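Local coordinates for 432aa long hypothetical deoxyribodipyrimidine photolyase (Sulfolobus tokodaii, PDB 2E0I), which probably uses light to split pyrimidine dimers in damaged DNA, with one FAD as the likely catalytic cofactor and a second proposed to harvest light, at residues K46-V51 with K178-P183; M300-G305 with A335-D340. One frame throughout, in Å; residues are numbered along the deposited sequence.

Contact 1 of 2, residues K46-V51 with K178-P183. With FAD (flavin-adenine dinucleotide), chain F.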
ATOM      1  N   LYS A  46      -3.144  10.880  -3.727  1.00 23.12           N
ATOM      2  CA  LYS A  46      -4.246  10.005  -4.074  1.00 23.37           C
ATOM      3  C   LYS A  46      -4.025   9.217  -5.356  1.00 22.85           C
ATOM      4  O   LYS A  46      -3.466   9.716  -6.328  1.00 21.97           O
ATOM      5  CB  LYS A  46      -5.543  10.811  -4.169  1.00 23.09           C
ATOM      6  CG  LYS A  46      -6.714  10.042  -4.747  1.00 26.21           C
ATOM      7  CD  LYS A  46      -7.886  10.968  -5.018  1.00 30.10           C
ATOM      8  CE  LYS A  46      -8.903  10.330  -5.956  1.00 33.34           C
ATOM      9  NZ  LYS A  46     -10.089  11.223  -6.215  1.00 35.81           N
ATOM     10  N   SER A  47      -4.474   7.968  -5.326  1.00 22.59           N
ATOM     11  CA  SER A  47      -4.375   7.069  -6.448  1.00 22.32           C
ATOM     12  C   SER A  47      -5.800   6.781  -6.929  1.00 22.11           C
ATOM     13  O   SER A  47      -6.660   6.415  -6.131  1.00 21.02           O
ATOM     14  CB  SER A  47      -3.686   5.772  -6.000  1.00 22.30           C
ATOM     15  OG  SER A  47      -3.774   4.772  -7.004  1.00 24.74           O
ATOM     16  N   GLU A  48      -6.061   6.960  -8.223  1.00 22.64           N
ATOM     17  CA  GLU A  48      -7.395   6.681  -8.744  1.00 22.71           C
ATOM     18  C   GLU A  48      -7.662   5.184  -8.672  1.00 21.46           C
ATOM     19  O   GLU A  48      -8.770   4.758  -8.349  1.00 22.33           O
ATOM     20  CB  GLU A  48      -7.552   7.155 -10.190  1.00 23.43           C
ATOM     21  CG  GLU A  48      -7.713   8.654 -10.377  1.00 28.14           C
ATOM     22  CD  GLU A  48      -8.797   9.273  -9.494  1.00 33.75           C
ATOM     23  OE1 GLU A  48      -9.853   8.631  -9.267  1.00 35.35           O
ATOM     24  OE2 GLU A  48      -8.594  10.426  -9.036  1.00 38.03           O
ATOM     25  N   PHE A  49      -6.649   4.382  -8.972  1.00 19.85           N
ATOM     26  CA  PHE A  49      -6.813   2.937  -8.916  1.00 18.71           C
ATOM     27  C   PHE A  49      -7.147   2.469  -7.499  1.00 16.25           C
ATOM     28  O   PHE A  49      -8.059   1.674  -7.308  1.00 16.21           O
ATOM     29  CB  PHE A  49      -5.548   2.224  -9.404  1.00 19.27           C
ATOM     30  CG  PHE A  49      -5.305   2.347 -10.877  1.00 19.75           C
ATOM     31  CD1 PHE A  49      -6.305   2.054 -11.790  1.00 19.61           C
ATOM     32  CD2 PHE A  49      -4.048   2.712 -11.360  1.00 22.21           C
ATOM     33  CE1 PHE A  49      -6.058   2.118 -13.161  1.00 19.14           C
ATOM     34  CE2 PHE A  49      -3.793   2.777 -12.738  1.00 19.85           C
ATOM     35  CZ  PHE A  49      -4.801   2.479 -13.632  1.00 18.20           C
ATOM     36  N   ALA A  50      -6.402   2.956  -6.516  1.00 14.54           N
ATOM     37  CA  ALA A  50      -6.644   2.585  -5.126  1.00 15.09           C
ATOM     38  C   ALA A  50      -8.063   2.938  -4.700  1.00 15.52           C
ATOM     39  O   ALA A  50      -8.736   2.161  -4.023  1.00 16.12           O
ATOM     40  CB  ALA A  50      -5.660   3.294  -4.225  1.00 15.47           C
ATOM     41  N   VAL A  51      -8.516   4.120  -5.101  1.00 15.49           N
ATOM     42  CA  VAL A  51      -9.842   4.588  -4.752  1.00 14.10           C
ATOM     43  C   VAL A  51     -10.935   3.690  -5.328  1.00 14.78           C
ATOM     44  O   VAL A  51     -11.904   3.357  -4.635  1.00 15.71           O
ATOM     45  CB  VAL A  51     -10.029   6.041  -5.218  1.00 12.82           C
ATOM     46  CG1 VAL A  51     -11.444   6.500  -4.977  1.00 14.76           C
ATOM     47  CG2 VAL A  51      -9.079   6.933  -4.449  1.00 14.10           C
ATOM     48  N   LYS A 178     -15.335   6.974  -7.986  1.00 28.50           N
ATOM     49  CA  LYS A 178     -14.797   5.855  -8.753  1.00 28.96           C
ATOM     50  C   LYS A 178     -14.716   6.354 -10.188  1.00 29.89           C
ATOM     51  O   LYS A 178     -15.733   6.428 -10.885  1.00 31.33           O
ATOM     52  CB  LYS A 178     -15.718   4.638  -8.650  1.00 29.27           C
ATOM     53  CG  LYS A 178     -15.066   3.359  -9.155  1.00 31.06           C
ATOM     54  CD  LYS A 178     -15.884   2.116  -8.863  1.00 31.12           C
ATOM     55  CE  LYS A 178     -17.069   2.016  -9.786  1.00 33.74           C
ATOM     56  NZ  LYS A 178     -17.725   0.683  -9.678  1.00 37.64           N
ATOM     57  N   LYS A 179     -13.507   6.710 -10.620  1.00 29.87           N
ATOM     58  CA  LYS A 179     -13.295   7.259 -11.957  1.00 30.82           C
ATOM     59  C   LYS A 179     -12.609   6.346 -12.964  1.00 31.20           C
ATOM     60  O   LYS A 179     -12.903   6.402 -14.155  1.00 31.60           O
ATOM     61  CB  LYS A 179     -12.492   8.559 -11.860  1.00 30.69           C
ATOM     62  CG  LYS A 179     -13.133   9.635 -10.992  1.00 32.13           C
ATOM     63  CD  LYS A 179     -12.237  10.859 -10.932  1.00 34.85           C
ATOM     64  CE  LYS A 179     -12.678  11.853  -9.869  1.00 36.69           C
ATOM     65  NZ  LYS A 179     -11.698  12.978  -9.744  1.00 36.94           N
ATOM     66  N   ILE A 180     -11.684   5.521 -12.499  1.00 31.53           N
ATOM     67  CA  ILE A 180     -10.964   4.631 -13.390  1.00 31.58           C
ATOM     68  C   ILE A 180     -10.512   3.416 -12.612  1.00 31.35           C
ATOM     69  O   ILE A 180      -9.736   3.538 -11.670  1.00 31.28           O
ATOM     70  CB  ILE A 180      -9.746   5.346 -13.984  1.00 32.66           C
ATOM     71  CG1 ILE A 180      -8.846   4.337 -14.690  1.00 35.02           C
ATOM     72  CG2 ILE A 180      -8.994   6.079 -12.890  1.00 31.52           C
ATOM     73  CD1 ILE A 180      -7.562   4.952 -15.237  1.00 38.16           C
ATOM     74  N   GLU A 181     -10.999   2.248 -13.016  1.00 32.14           N
ATOM     75  CA  GLU A 181     -10.685   0.986 -12.344  1.00 33.39           C
ATOM     76  C   GLU A 181      -9.493   0.230 -12.930  1.00 31.71           C
ATOM     77  O   GLU A 181      -9.233   0.292 -14.127  1.00 32.84           O
ATOM     78  CB  GLU A 181     -11.915   0.068 -12.375  1.00 36.28           C
ATOM     79  CG  GLU A 181     -13.162   0.664 -11.722  1.00 43.59           C
ATOM     80  CD  GLU A 181     -14.311  -0.334 -11.603  1.00 48.19           C
ATOM     81  OE1 GLU A 181     -14.078  -1.469 -11.115  1.00 51.39           O
ATOM     82  OE2 GLU A 181     -15.453   0.018 -11.985  1.00 50.14           O
ATOM     83  N   SER A 182      -8.762  -0.482 -12.083  1.00 29.72           N
ATOM     84  CA  SER A 182      -7.633  -1.272 -12.552  1.00 26.85           C
ATOM     85  C   SER A 182      -8.182  -2.482 -13.289  1.00 26.66           C
ATOM     86  O   SER A 182      -9.066  -3.183 -12.790  1.00 26.00           O
ATOM     87  CB  SER A 182      -6.780  -1.774 -11.385  1.00 26.42           C
ATOM     88  OG  SER A 182      -5.833  -2.738 -11.828  1.00 20.64           O
ATOM     89  N   PRO A 183      -7.664  -2.749 -14.492  1.00 26.73           N
ATOM     90  CA  PRO A 183      -8.158  -3.906 -15.237  1.00 26.33           C
ATOM     91  C   PRO A 183      -7.712  -5.191 -14.554  1.00 27.30           C
ATOM     92  O   PRO A 183      -8.172  -6.283 -14.887  1.00 29.39           O
ATOM     93  CB  PRO A 183      -7.492  -3.738 -16.597  1.00 25.11           C
ATOM     94  CG  PRO A 183      -6.170  -3.128 -16.239  1.00 23.97           C
ATOM     95  CD  PRO A 183      -6.575  -2.075 -15.226  1.00 26.03           C
TER
HETATM   96  PA  FAD F1200      -4.354   8.507   3.187  1.00 21.98           P
HETATM   97  O1A FAD F1200      -3.106   7.931   2.638  1.00 22.65           O
HETATM   98  O2A FAD F1200      -5.579   8.773   2.403  1.00 24.57           O
HETATM   99  O5B FAD F1200      -3.824  10.026   3.281  1.00 22.17           O
HETATM  100  C5B FAD F1200      -4.554  11.004   4.031  1.00 20.17           C
HETATM  101  C4B FAD F1200      -3.809  12.340   4.096  1.00 19.33           C
HETATM  102  O4B FAD F1200      -2.398  12.063   4.203  1.00 18.56           O
HETATM  103  C3B FAD F1200      -3.978  13.143   2.806  1.00 19.95           C
HETATM  104  O3B FAD F1200      -3.748  14.530   3.071  1.00 20.30           O
HETATM  105  C2B FAD F1200      -2.848  12.569   1.953  1.00 21.13           C
HETATM  106  O2B FAD F1200      -2.490  13.514   0.942  1.00 23.62           O
HETATM  107  C1B FAD F1200      -1.742  12.524   3.008  1.00 19.77           C
HETATM  108  N9A FAD F1200      -0.635  11.620   2.610  1.00 19.25           N
HETATM  109  C8A FAD F1200      -0.762  10.354   2.218  1.00 19.90           C
HETATM  110  N7A FAD F1200       0.436   9.827   1.982  1.00 18.28           N
HETATM  111  C5A FAD F1200       1.343  10.766   2.226  1.00 17.91           C
HETATM  112  C6A FAD F1200       2.731  10.807   2.187  1.00 19.77           C
HETATM  113  N6A FAD F1200       3.425   9.745   1.790  1.00 21.00           N
HETATM  114  N1A FAD F1200       3.362  11.941   2.527  1.00 21.60           N
HETATM  115  C2A FAD F1200       2.683  13.016   2.890  1.00 20.32           C
HETATM  116  N3A FAD F1200       1.361  13.011   2.936  1.00 18.71           N
HETATM  117  C4A FAD F1200       0.663  11.912   2.619  1.00 18.14           C
HETATM  118  N1  FAD F1200     -10.684   6.079   4.560  1.00 17.40           N
HETATM  119  C2  FAD F1200     -11.842   6.716   5.024  1.00 17.83           C
HETATM  120  O2  FAD F1200     -12.276   6.464   6.146  1.00 20.05           O
HETATM  121  N3  FAD F1200     -12.469   7.677   4.222  1.00 18.54           N
HETATM  122  C4  FAD F1200     -11.936   8.005   2.968  1.00 21.23           C
HETATM  123  O4  FAD F1200     -12.497   8.846   2.265  1.00 21.89           O
HETATM  124  C4X FAD F1200     -10.776   7.383   2.519  1.00 20.40           C
HETATM  125  N5  FAD F1200     -10.200   7.757   1.297  1.00 17.28           N
HETATM  126  C5X FAD F1200      -9.019   7.147   0.855  1.00 18.33           C
HETATM  127  C6  FAD F1200      -8.409   7.589  -0.316  1.00 18.96           C
HETATM  128  C7  FAD F1200      -7.186   7.057  -0.717  1.00 18.08           C
HETATM  129  C7M FAD F1200      -6.534   7.564  -2.005  1.00 17.77           C
HETATM  130  C8  FAD F1200      -6.577   6.074   0.059  1.00 17.93           C
HETATM  131  C8M FAD F1200      -5.234   5.469  -0.352  1.00 19.79           C
HETATM  132  C9  FAD F1200      -7.193   5.627   1.225  1.00 17.74           C
HETATM  133  C9A FAD F1200      -8.415   6.159   1.629  1.00 18.29           C
HETATM  134  N10 FAD F1200      -9.017   5.755   2.832  1.00 17.77           N
HETATM  135  C10 FAD F1200     -10.154   6.419   3.309  1.00 18.97           C
HETATM  136  C1' FAD F1200      -8.412   4.683   3.656  1.00 19.57           C
HETATM  137  C2' FAD F1200      -7.279   5.185   4.551  1.00 21.97           C
HETATM  138  O2' FAD F1200      -6.102   4.406   4.313  1.00 19.04           O
HETATM  139  C3' FAD F1200      -7.683   5.106   6.026  1.00 21.46           C
HETATM  140  O3' FAD F1200      -8.787   5.984   6.266  1.00 20.81           O
HETATM  141  C4' FAD F1200      -6.514   5.497   6.933  1.00 20.74           C
HETATM  142  O4' FAD F1200      -6.857   5.203   8.290  1.00 16.59           O
HETATM  143  C5' FAD F1200      -6.191   6.987   6.797  1.00 20.68           C
HETATM  144  O5' FAD F1200      -4.794   7.238   6.966  1.00 21.30           O
HETATM  145  P   FAD F1200      -3.824   7.275   5.681  1.00 20.23           P
HETATM  146  O1P FAD F1200      -2.515   7.791   6.142  1.00 23.29           O
HETATM  147  O2P FAD F1200      -3.864   5.969   4.986  1.00 18.51           O
HETATM  148  O3P FAD F1200      -4.530   8.411   4.786  1.00 22.16           O
HETATM  149  O   HOH W   1     -10.978   6.301  -9.558  1.00  8.51           O
HETATM  150  O   HOH W   2      -8.655  -0.271  -9.422  1.00 21.87           O
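Phe49 meets the loop 178-183 through CD1 and CE1. Its CE1 lies 3.8 Å from Ile180 CD1, and the two side chains run obliquely to each other. Glu181 O approaches the ring edge near its plane, while Ser182 CB packs on CD1. With CG anti to the carbonyl carbon (chi1 -71°), the phenyl group starts out beside the backbone N, and its far end reaches the loop. Glu48 crosses Ile180 at about a right angle, CB against CG2. Beyond that crossing, its carboxylate lies alongside the methylenes of Lys179, Glu48 OE1 3.7 Å from Lys179 CD. The charge of Glu48 is met within its own segment, where OE2 forms a salt bridge with Lys46 NZ (3.3 Å); that ammonium is also bonded to Leu40 O. Direct hydrogen bonds between the segments are absent, and water joins them instead. One water accepts from Lys179 N (2.8 Å) and also lies at Glu48 O and OE1; a second takes the N-H of Ser182 (2.7 Å) and donates to Phe49 O (2.9 Å). On the flavin side, Val51 CG2 stands 3.6 Å from the C7M methyl of FAD, with Lys46 CG beside it. The contact lays the long loop between helices 140-147 and 189-196 across the N-terminus of helix 48-66, at the edge of the FAD pocket of Lys46, Ser47 and Val51 in the photolyase alpha/beta domain.

Contact 2 of 2, residues M300-G305 with A335-D340. With FAD (flavin-adenine dinucleotide), chain E.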
ATOM      1  N   MET A 300       3.562  -0.675 -17.076  1.00 22.58           N
ATOM      2  CA  MET A 300       2.585  -1.563 -16.478  1.00 22.30           C
ATOM      3  C   MET A 300       1.921  -0.840 -15.311  1.00 23.21           C
ATOM      4  O   MET A 300       0.699  -0.704 -15.267  1.00 23.88           O
ATOM      5  CB  MET A 300       3.225  -2.848 -15.971  1.00 22.45           C
ATOM      6  CG  MET A 300       2.178  -3.794 -15.414  1.00 22.91           C
ATOM      7  SD  MET A 300       2.779  -5.334 -14.720  1.00 25.71           S
ATOM      8  CE  MET A 300       1.279  -5.876 -13.912  1.00 23.62           C
ATOM      9  N   LEU A 301       2.737  -0.369 -14.370  1.00 22.81           N
ATOM     10  CA  LEU A 301       2.233   0.346 -13.207  1.00 21.15           C
ATOM     11  C   LEU A 301       1.233   1.424 -13.621  1.00 21.56           C
ATOM     12  O   LEU A 301       0.170   1.538 -13.025  1.00 21.28           O
ATOM     13  CB  LEU A 301       3.401   0.985 -12.435  1.00 20.48           C
ATOM     14  CG  LEU A 301       3.089   2.143 -11.471  1.00 20.21           C
ATOM     15  CD1 LEU A 301       2.243   1.639 -10.314  1.00 19.10           C
ATOM     16  CD2 LEU A 301       4.385   2.765 -10.958  1.00 19.44           C
ATOM     17  N   ASN A 302       1.560   2.204 -14.649  1.00 21.91           N
ATOM     18  CA  ASN A 302       0.662   3.276 -15.067  1.00 23.24           C
ATOM     19  C   ASN A 302      -0.711   2.827 -15.538  1.00 23.14           C
ATOM     20  O   ASN A 302      -1.721   3.449 -15.223  1.00 23.49           O
ATOM     21  CB  ASN A 302       1.307   4.147 -16.154  1.00 24.48           C
ATOM     22  CG  ASN A 302       2.454   5.003 -15.618  1.00 27.64           C
ATOM     23  OD1 ASN A 302       2.333   5.636 -14.570  1.00 28.25           O
ATOM     24  ND2 ASN A 302       3.571   5.033 -16.347  1.00 28.16           N
ATOM     25  N   SER A 303      -0.767   1.741 -16.283  1.00 23.53           N
ATOM     26  CA  SER A 303      -2.046   1.299 -16.781  1.00 23.69           C
ATOM     27  C   SER A 303      -2.705   0.295 -15.878  1.00 23.42           C
ATOM     28  O   SER A 303      -3.900   0.068 -15.976  1.00 25.42           O
ATOM     29  CB  SER A 303      -1.878   0.683 -18.149  1.00 24.41           C
ATOM     30  OG  SER A 303      -1.186  -0.529 -18.006  1.00 26.22           O
ATOM     31  N   THR A 304      -1.943  -0.302 -14.982  1.00 23.56           N
ATOM     32  CA  THR A 304      -2.514  -1.306 -14.110  1.00 22.94           C
ATOM     33  C   THR A 304      -2.576  -0.922 -12.624  1.00 22.59           C
ATOM     34  O   THR A 304      -3.448  -1.395 -11.888  1.00 21.70           O
ATOM     35  CB  THR A 304      -1.735  -2.608 -14.277  1.00 22.10           C
ATOM     36  OG1 THR A 304      -2.474  -3.669 -13.684  1.00 27.58           O
ATOM     37  CG2 THR A 304      -0.401  -2.523 -13.589  1.00 22.89           C
ATOM     38  N   GLY A 305      -1.652  -0.067 -12.191  1.00 22.27           N
ATOM     39  CA  GLY A 305      -1.604   0.341 -10.797  1.00 21.16           C
ATOM     40  C   GLY A 305      -0.941  -0.713  -9.924  1.00 20.10           C
ATOM     41  O   GLY A 305      -1.053  -0.692  -8.697  1.00 18.70           O
ATOM     42  N   ALA A 335       2.480   6.754  -4.908  1.00 14.36           N
ATOM     43  CA  ALA A 335       1.261   6.935  -4.115  1.00 16.77           C
ATOM     44  C   ALA A 335       0.117   7.295  -5.051  1.00 17.47           C
ATOM     45  O   ALA A 335      -1.067   7.073  -4.772  1.00 19.62           O
ATOM     46  CB  ALA A 335       1.459   8.050  -3.070  1.00 13.90           C
ATOM     47  N   THR A 336       0.503   7.820  -6.195  1.00 16.35           N
ATOM     48  CA  THR A 336      -0.434   8.253  -7.192  1.00 15.13           C
ATOM     49  C   THR A 336      -0.909   7.155  -8.105  1.00 15.37           C
ATOM     50  O   THR A 336      -1.938   7.288  -8.739  1.00 16.47           O
ATOM     51  CB  THR A 336       0.222   9.383  -7.990  1.00 15.21           C
ATOM     52  OG1 THR A 336      -0.231  10.628  -7.456  1.00 16.59           O
ATOM     53  CG2 THR A 336      -0.057   9.286  -9.469  1.00 15.01           C
ATOM     54  N   LYS A 337      -0.184   6.050  -8.158  1.00 17.08           N
ATOM     55  CA  LYS A 337      -0.563   4.980  -9.069  1.00 18.06           C
ATOM     56  C   LYS A 337      -0.898   3.640  -8.448  1.00 18.42           C
ATOM     57  O   LYS A 337      -1.757   2.924  -8.954  1.00 18.16           O
ATOM     58  CB  LYS A 337       0.546   4.777 -10.091  1.00 19.40           C
ATOM     59  CG  LYS A 337       0.819   5.994 -10.947  1.00 22.24           C
ATOM     60  CD  LYS A 337      -0.386   6.295 -11.802  1.00 24.14           C
ATOM     61  CE  LYS A 337      -0.068   7.270 -12.906  1.00 25.18           C
ATOM     62  NZ  LYS A 337      -1.001   7.003 -14.050  1.00 28.90           N
ATOM     63  N   LEU A 338      -0.210   3.301  -7.364  1.00 17.99           N
ATOM     64  CA  LEU A 338      -0.420   2.027  -6.682  1.00 17.71           C
ATOM     65  C   LEU A 338      -1.862   1.752  -6.246  1.00 17.33           C
ATOM     66  O   LEU A 338      -2.499   2.564  -5.580  1.00 17.70           O
ATOM     67  CB  LEU A 338       0.510   1.940  -5.465  1.00 17.56           C
ATOM     68  CG  LEU A 338       1.857   1.211  -5.559  1.00 17.79           C
ATOM     69  CD1 LEU A 338       2.281   0.967  -6.998  1.00 15.64           C
ATOM     70  CD2 LEU A 338       2.887   2.029  -4.804  1.00 17.27           C
ATOM     71  N   VAL A 339      -2.378   0.597  -6.638  1.00 16.65           N
ATOM     72  CA  VAL A 339      -3.722   0.215  -6.248  1.00 15.93           C
ATOM     73  C   VAL A 339      -3.657  -0.169  -4.770  1.00 16.97           C
ATOM     74  O   VAL A 339      -4.672  -0.149  -4.073  1.00 16.44           O
ATOM     75  CB  VAL A 339      -4.223  -1.016  -7.057  1.00 16.40           C
ATOM     76  CG1 VAL A 339      -3.335  -2.222  -6.777  1.00 16.57           C
ATOM     77  CG2 VAL A 339      -5.661  -1.349  -6.681  1.00 14.85           C
ATOM     78  N   ASP A 340      -2.453  -0.507  -4.299  1.00 17.89           N
ATOM     79  CA  ASP A 340      -2.240  -0.922  -2.910  1.00 19.50           C
ATOM     80  C   ASP A 340      -1.502   0.110  -2.047  1.00 19.24           C
ATOM     81  O   ASP A 340      -0.948  -0.226  -0.997  1.00 20.11           O
ATOM     82  CB  ASP A 340      -1.463  -2.255  -2.873  1.00 21.89           C
ATOM     83  CG  ASP A 340      -0.089  -2.158  -3.554  1.00 25.70           C
ATOM     84  OD1 ASP A 340       0.362  -1.018  -3.820  1.00 26.46           O
ATOM     85  OD2 ASP A 340       0.547  -3.212  -3.820  1.00 26.25           O
TER
HETATM   86  PA  FAD E1100       3.818 -11.031  -3.386  1.00 29.54           P
HETATM   87  O1A FAD E1100       2.871 -12.014  -3.961  1.00 31.28           O
HETATM   88  O2A FAD E1100       5.270 -11.249  -3.216  1.00 31.16           O
HETATM   89  O5B FAD E1100       3.356 -11.268  -1.861  1.00 31.26           O
HETATM   90  C5B FAD E1100       4.229 -11.005  -0.760  1.00 32.36           C
HETATM   91  C4B FAD E1100       3.463 -10.285   0.352  1.00 34.14           C
HETATM   92  O4B FAD E1100       4.316  -9.990   1.471  1.00 35.85           O
HETATM   93  C3B FAD E1100       2.935  -8.948  -0.172  1.00 34.99           C
HETATM   94  O3B FAD E1100       1.585  -9.129  -0.607  1.00 33.17           O
HETATM   95  C2B FAD E1100       2.923  -8.126   1.115  1.00 35.21           C
HETATM   96  O2B FAD E1100       1.829  -8.533   1.939  1.00 38.01           O
HETATM   97  C1B FAD E1100       4.246  -8.577   1.734  1.00 35.68           C
HETATM   98  N9A FAD E1100       5.409  -7.905   1.107  1.00 34.64           N
HETATM   99  C8A FAD E1100       6.182  -8.382   0.133  1.00 33.40           C
HETATM  100  N7A FAD E1100       7.181  -7.534  -0.101  1.00 33.44           N
HETATM  101  C5A FAD E1100       7.043  -6.503   0.728  1.00 33.54           C
HETATM  102  C6A FAD E1100       7.751  -5.327   0.957  1.00 32.04           C
HETATM  103  N6A FAD E1100       8.856  -5.051   0.273  1.00 30.60           N
HETATM  104  N1A FAD E1100       7.308  -4.472   1.891  1.00 31.20           N
HETATM  105  C2A FAD E1100       6.219  -4.722   2.598  1.00 30.40           C
HETATM  106  N3A FAD E1100       5.526  -5.832   2.411  1.00 30.27           N
HETATM  107  C4A FAD E1100       5.908  -6.733   1.493  1.00 33.30           C
HETATM  108  N1  FAD E1100       3.384  -2.652  -0.824  1.00 23.25           N
HETATM  109  C2  FAD E1100       2.138  -2.109  -0.486  1.00 24.48           C
HETATM  110  O2  FAD E1100       1.230  -2.829  -0.076  1.00 25.23           O
HETATM  111  N3  FAD E1100       1.901  -0.741  -0.667  1.00 26.07           N
HETATM  112  C4  FAD E1100       2.912   0.070  -1.195  1.00 24.57           C
HETATM  113  O4  FAD E1100       2.725   1.281  -1.300  1.00 23.75           O
HETATM  114  C4X FAD E1100       4.142  -0.478  -1.543  1.00 24.01           C
HETATM  115  N5  FAD E1100       5.111   0.330  -2.150  1.00 24.96           N
HETATM  116  C5X FAD E1100       6.361  -0.202  -2.488  1.00 24.55           C
HETATM  117  C6  FAD E1100       7.314   0.626  -3.075  1.00 22.01           C
HETATM  118  C7  FAD E1100       8.572   0.120  -3.383  1.00 23.91           C
HETATM  119  C7M FAD E1100       9.611   1.060  -3.999  1.00 24.69           C
HETATM  120  C8  FAD E1100       8.871  -1.214  -3.111  1.00 22.82           C
HETATM  121  C8M FAD E1100      10.256  -1.792  -3.414  1.00 23.13           C
HETATM  122  C9  FAD E1100       7.911  -2.034  -2.526  1.00 23.48           C
HETATM  123  C9A FAD E1100       6.651  -1.536  -2.203  1.00 25.13           C
HETATM  124  N10 FAD E1100       5.678  -2.348  -1.592  1.00 24.65           N
HETATM  125  C10 FAD E1100       4.391  -1.836  -1.357  1.00 23.77           C
HETATM  126  C1' FAD E1100       5.994  -3.754  -1.231  1.00 22.81           C
HETATM  127  C2' FAD E1100       5.709  -4.845  -2.267  1.00 24.46           C
HETATM  128  O2' FAD E1100       6.334  -4.528  -3.513  1.00 24.04           O
HETATM  129  C3' FAD E1100       4.211  -5.083  -2.473  1.00 26.29           C
HETATM  130  O3' FAD E1100       3.596  -5.349  -1.210  1.00 28.37           O
HETATM  131  C4' FAD E1100       3.960  -6.279  -3.394  1.00 26.48           C
HETATM  132  O4' FAD E1100       4.604  -6.075  -4.655  1.00 26.67           O
HETATM  133  C5' FAD E1100       2.462  -6.492  -3.622  1.00 27.16           C
HETATM  134  O5' FAD E1100       2.226  -7.546  -4.562  1.00 28.99           O
HETATM  135  P   FAD E1100       1.923  -9.053  -4.082  1.00 27.24           P
HETATM  136  O1P FAD E1100       0.853  -9.000  -3.060  1.00 28.14           O
HETATM  137  O2P FAD E1100       1.687  -9.858  -5.301  1.00 28.17           O
HETATM  138  O3P FAD E1100       3.301  -9.503  -3.376  1.00 30.28           O
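Gly305 O is approached by two successive residues of 335-340. Val339 N donates to it over 2.8 Å (159° at the hydrogen), in the carbonyl plane and on a lone pair, and Leu338 CA adds a CA-H...O contact at 3.4 Å. Val339 CG1 closes in on the same oxygen. Gly305 is the first residue to leave helix 292-304, and its positive phi turns the chain there, with CA passing next to Lys337 O. One turn back in the helix, Leu301 uses a single branch: CD1 touches both Lys337 CB (3.6 Å) and Leu338 CD1, running obliquely to each side chain. In Lys337 the bend at chi2 (-65°) turns CD so that the chain runs past Asn302 OD1, CE coming to 3.3 Å. Mainly the methylenes meet this amide oxygen, with Lys337 NZ also near Asn302 OD1, at 3.6 Å, and the polar ends of Asn302 are held by other groups, OD1 by Tyr333 OH and ND2 by Lys285 O. The remaining branch of Leu338 serves the cofactor, CD2 lying 3.6 Å from O4 of the flavin. Two residues on, Asp340 O accepts from flavin N3 (2.9 Å, 143° at the hydrogen). OD2 of Asp340 is held both by a salt bridge to Arg312 and by a hydrogen bond to Ser217 OG. Such a loop, tied to a neighbouring helix end and reading the flavin's N3 edge, belongs to the FAD site of the helical domain in photolyases.

Contacts 1 and 2 touch directly, their centres about 8 Å apart, and both lie on the same side of the two flavins. Two probable hydrogen bonds tie them: Ser182 OG to Thr304 O (2.7 Å) and Ser47 OG to Leu338 O (2.9 Å). Ser47 OG also caps helix 48-66 by accepting from Ala50 N, so one hydroxyl links the start of that helix to the flavin-lining loop. Phe49 CE2 packs 3.3 Å from Asn302 O. The 46-51 side meets one flavin through Lys46 and Val51; the 335-340 side holds the other. Between nearest atoms, the Leu338 side chain is about 8 Å from the former FAD and that of Phe49 about 12 Å from the latter.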